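Local coordinates for protein nucleoporin NUP145N (Chaetomium thermophilum, PDB 5HB6) that probably serves as a nuclear pore complex component for nucleocytoplasmic transport, this piece being its autopeptidase domain, of the family that cleaves its own chain, at residues Asn82-Ser88 against Ala131-Phe137. The protein carries 1 engineered substitution. Numbering follows the deposited sequence. Where two conformers were deposited one is given.
Sequences NVPALIS and AFSVEHF
Ala-85 with Val-134 and Ile-87 with Phe-132 are the hydrogen-bonded pairs joining two antiparallel strands, their axes 152° apart. Each pair exchanges two backbone bonds; that from Ile-87 N to Phe-132 O is 2.8 Å and nearly straight (174°). Beyond the strands, Asn-82 OD1 accepts a hydrogen bond from Phe-137 N at 2.7 Å, the donor almost on the extended C=O line.

Most apolar contacts lie on the face bearing Ala-85, Ile-87, Phe-132 and Val-134. With CG between backbone N and carbonyl carbon (chi1 57°), the Phe-132 ring presents a face to Ile-87 CB, 4.1 Å from the ring centroid, and its CZ meets Ile-87 CG2 at 3.6 Å. Ile-87 CD1 reaches Phe-137 CE1 at 3.9 Å, and Val-134 CG2 lies over one face of that ring. A serine in place of Phe-132 would probably open a gap beside Ile-87 CB and CG2, though Phe-137 still touches CD1.

On the other face Leu-86 CD1 nears Ala-131 CB, and Ser-133 OG bonds Glu-121 and Lys-40. Pairing fixes the register of the sheet's fourth and fifth strands, while Asn-82 probably holds the backbone just before the self-cleavage point, where Ala-138 is consistent with the engineered substitution.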
# COMPACT_ATOMS: atom_id res chain seq x y z
N ASN A 82 -9.96 2.63 4.44
CA ASN A 82 -10.21 3.52 3.30
C ASN A 82 -9.76 4.93 3.67
O ASN A 82 -10.55 5.87 3.81
CB ASN A 82 -11.68 3.47 2.90
CG ASN A 82 -11.93 4.08 1.53
OD1 ASN A 82 -10.99 4.42 0.81
ND2 ASN A 82 -13.21 4.22 1.16
N VAL A 83 -8.45 5.06 3.84
CA VAL A 83 -7.84 6.24 4.44
C VAL A 83 -6.55 6.54 3.68
O VAL A 83 -6.07 5.73 2.89
CB VAL A 83 -7.55 6.02 5.93
CG1 VAL A 83 -8.83 5.70 6.71
CG2 VAL A 83 -6.51 4.91 6.14
N PRO A 84 -5.93 7.69 3.95
CA PRO A 84 -4.67 8.01 3.27
C PRO A 84 -3.59 6.95 3.51
O PRO A 84 -3.43 6.41 4.61
CB PRO A 84 -4.29 9.37 3.88
CG PRO A 84 -5.60 9.99 4.22
CD PRO A 84 -6.44 8.84 4.71
N ALA A 85 -2.82 6.67 2.45
CA ALA A 85 -1.81 5.61 2.52
C ALA A 85 -0.65 5.94 1.60
O ALA A 85 -0.82 6.61 0.58
CB ALA A 85 -2.37 4.23 2.13
N LEU A 86 0.51 5.40 1.96
CA LEU A 86 1.72 5.47 1.16
C LEU A 86 1.98 4.08 0.60
O LEU A 86 2.21 3.13 1.36
CB LEU A 86 2.89 5.95 2.02
CG LEU A 86 4.29 5.85 1.39
CD1 LEU A 86 4.45 6.82 0.28
CD2 LEU A 86 5.38 6.14 2.44
N ILE A 87 2.00 3.98 -0.73
CA ILE A 87 2.11 2.70 -1.42
C ILE A 87 3.47 2.66 -2.08
O ILE A 87 3.87 3.62 -2.74
CB ILE A 87 0.99 2.55 -2.46
CG1 ILE A 87 -0.37 2.58 -1.74
CG2 ILE A 87 1.16 1.30 -3.27
CD1 ILE A 87 -1.52 2.64 -2.68
N SER A 88 4.18 1.55 -1.91
CA SER A 88 5.51 1.41 -2.50
C SER A 88 5.51 0.11 -3.29
O SER A 88 5.26 -0.95 -2.71
CB SER A 88 6.58 1.38 -1.40
OG SER A 88 6.52 2.56 -0.61
N ALA A 131 7.12 4.90 -5.18
CA ALA A 131 6.31 5.16 -4.00
C ALA A 131 5.45 6.37 -4.26
O ALA A 131 5.90 7.35 -4.87
CB ALA A 131 7.17 5.36 -2.77
N PHE A 132 4.22 6.30 -3.80
CA PHE A 132 3.27 7.38 -4.00
C PHE A 132 2.21 7.31 -2.91
O PHE A 132 1.96 6.24 -2.33
CB PHE A 132 2.61 7.28 -5.38
CG PHE A 132 1.91 5.96 -5.64
CD1 PHE A 132 2.61 4.86 -6.10
CD2 PHE A 132 0.56 5.83 -5.40
CE1 PHE A 132 1.98 3.66 -6.33
CE2 PHE A 132 -0.09 4.60 -5.64
CZ PHE A 132 0.63 3.53 -6.08
N SER A 133 1.56 8.44 -2.65
CA SER A 133 0.47 8.48 -1.70
C SER A 133 -0.87 8.52 -2.44
O SER A 133 -0.99 9.03 -3.56
CB SER A 133 0.57 9.70 -0.79
OG SER A 133 1.59 9.54 0.19
N VAL A 134 -1.88 8.02 -1.76
CA VAL A 134 -3.26 8.17 -2.17
C VAL A 134 -4.02 8.74 -0.98
O VAL A 134 -3.62 8.58 0.18
CB VAL A 134 -3.88 6.84 -2.66
CG1 VAL A 134 -3.10 6.31 -3.84
CG2 VAL A 134 -3.96 5.80 -1.54
N GLU A 135 -5.12 9.41 -1.26
CA GLU A 135 -5.95 9.98 -0.21
C GLU A 135 -6.94 8.99 0.35
O GLU A 135 -7.45 9.20 1.45
CB GLU A 135 -6.72 11.19 -0.75
CG GLU A 135 -5.81 12.33 -1.13
CD GLU A 135 -4.79 12.65 -0.05
OE1 GLU A 135 -5.21 12.90 1.10
OE2 GLU A 135 -3.58 12.64 -0.36
N HIS A 136 -7.23 7.93 -0.38
CA HIS A 136 -8.21 6.93 0.02
C HIS A 136 -8.21 5.90 -1.10
O HIS A 136 -7.44 6.04 -2.05
CB HIS A 136 -9.60 7.53 0.17
CG HIS A 136 -10.01 8.36 -1.00
ND1 HIS A 136 -10.25 7.82 -2.25
CD2 HIS A 136 -10.16 9.70 -1.14
CE1 HIS A 136 -10.56 8.78 -3.09
NE2 HIS A 136 -10.52 9.93 -2.44
N PHE A 137 -9.07 4.89 -1.01
CA PHE A 137 -9.15 3.84 -2.02
C PHE A 137 -10.49 3.84 -2.73
O PHE A 137 -10.88 2.83 -3.32
CB PHE A 137 -8.82 2.50 -1.39
CG PHE A 137 -7.40 2.42 -0.92
CD1 PHE A 137 -6.40 1.97 -1.78
CD2 PHE A 137 -7.04 2.84 0.34
CE1 PHE A 137 -5.10 1.93 -1.36
CE2 PHE A 137 -5.72 2.79 0.76
CZ PHE A 137 -4.76 2.34 -0.08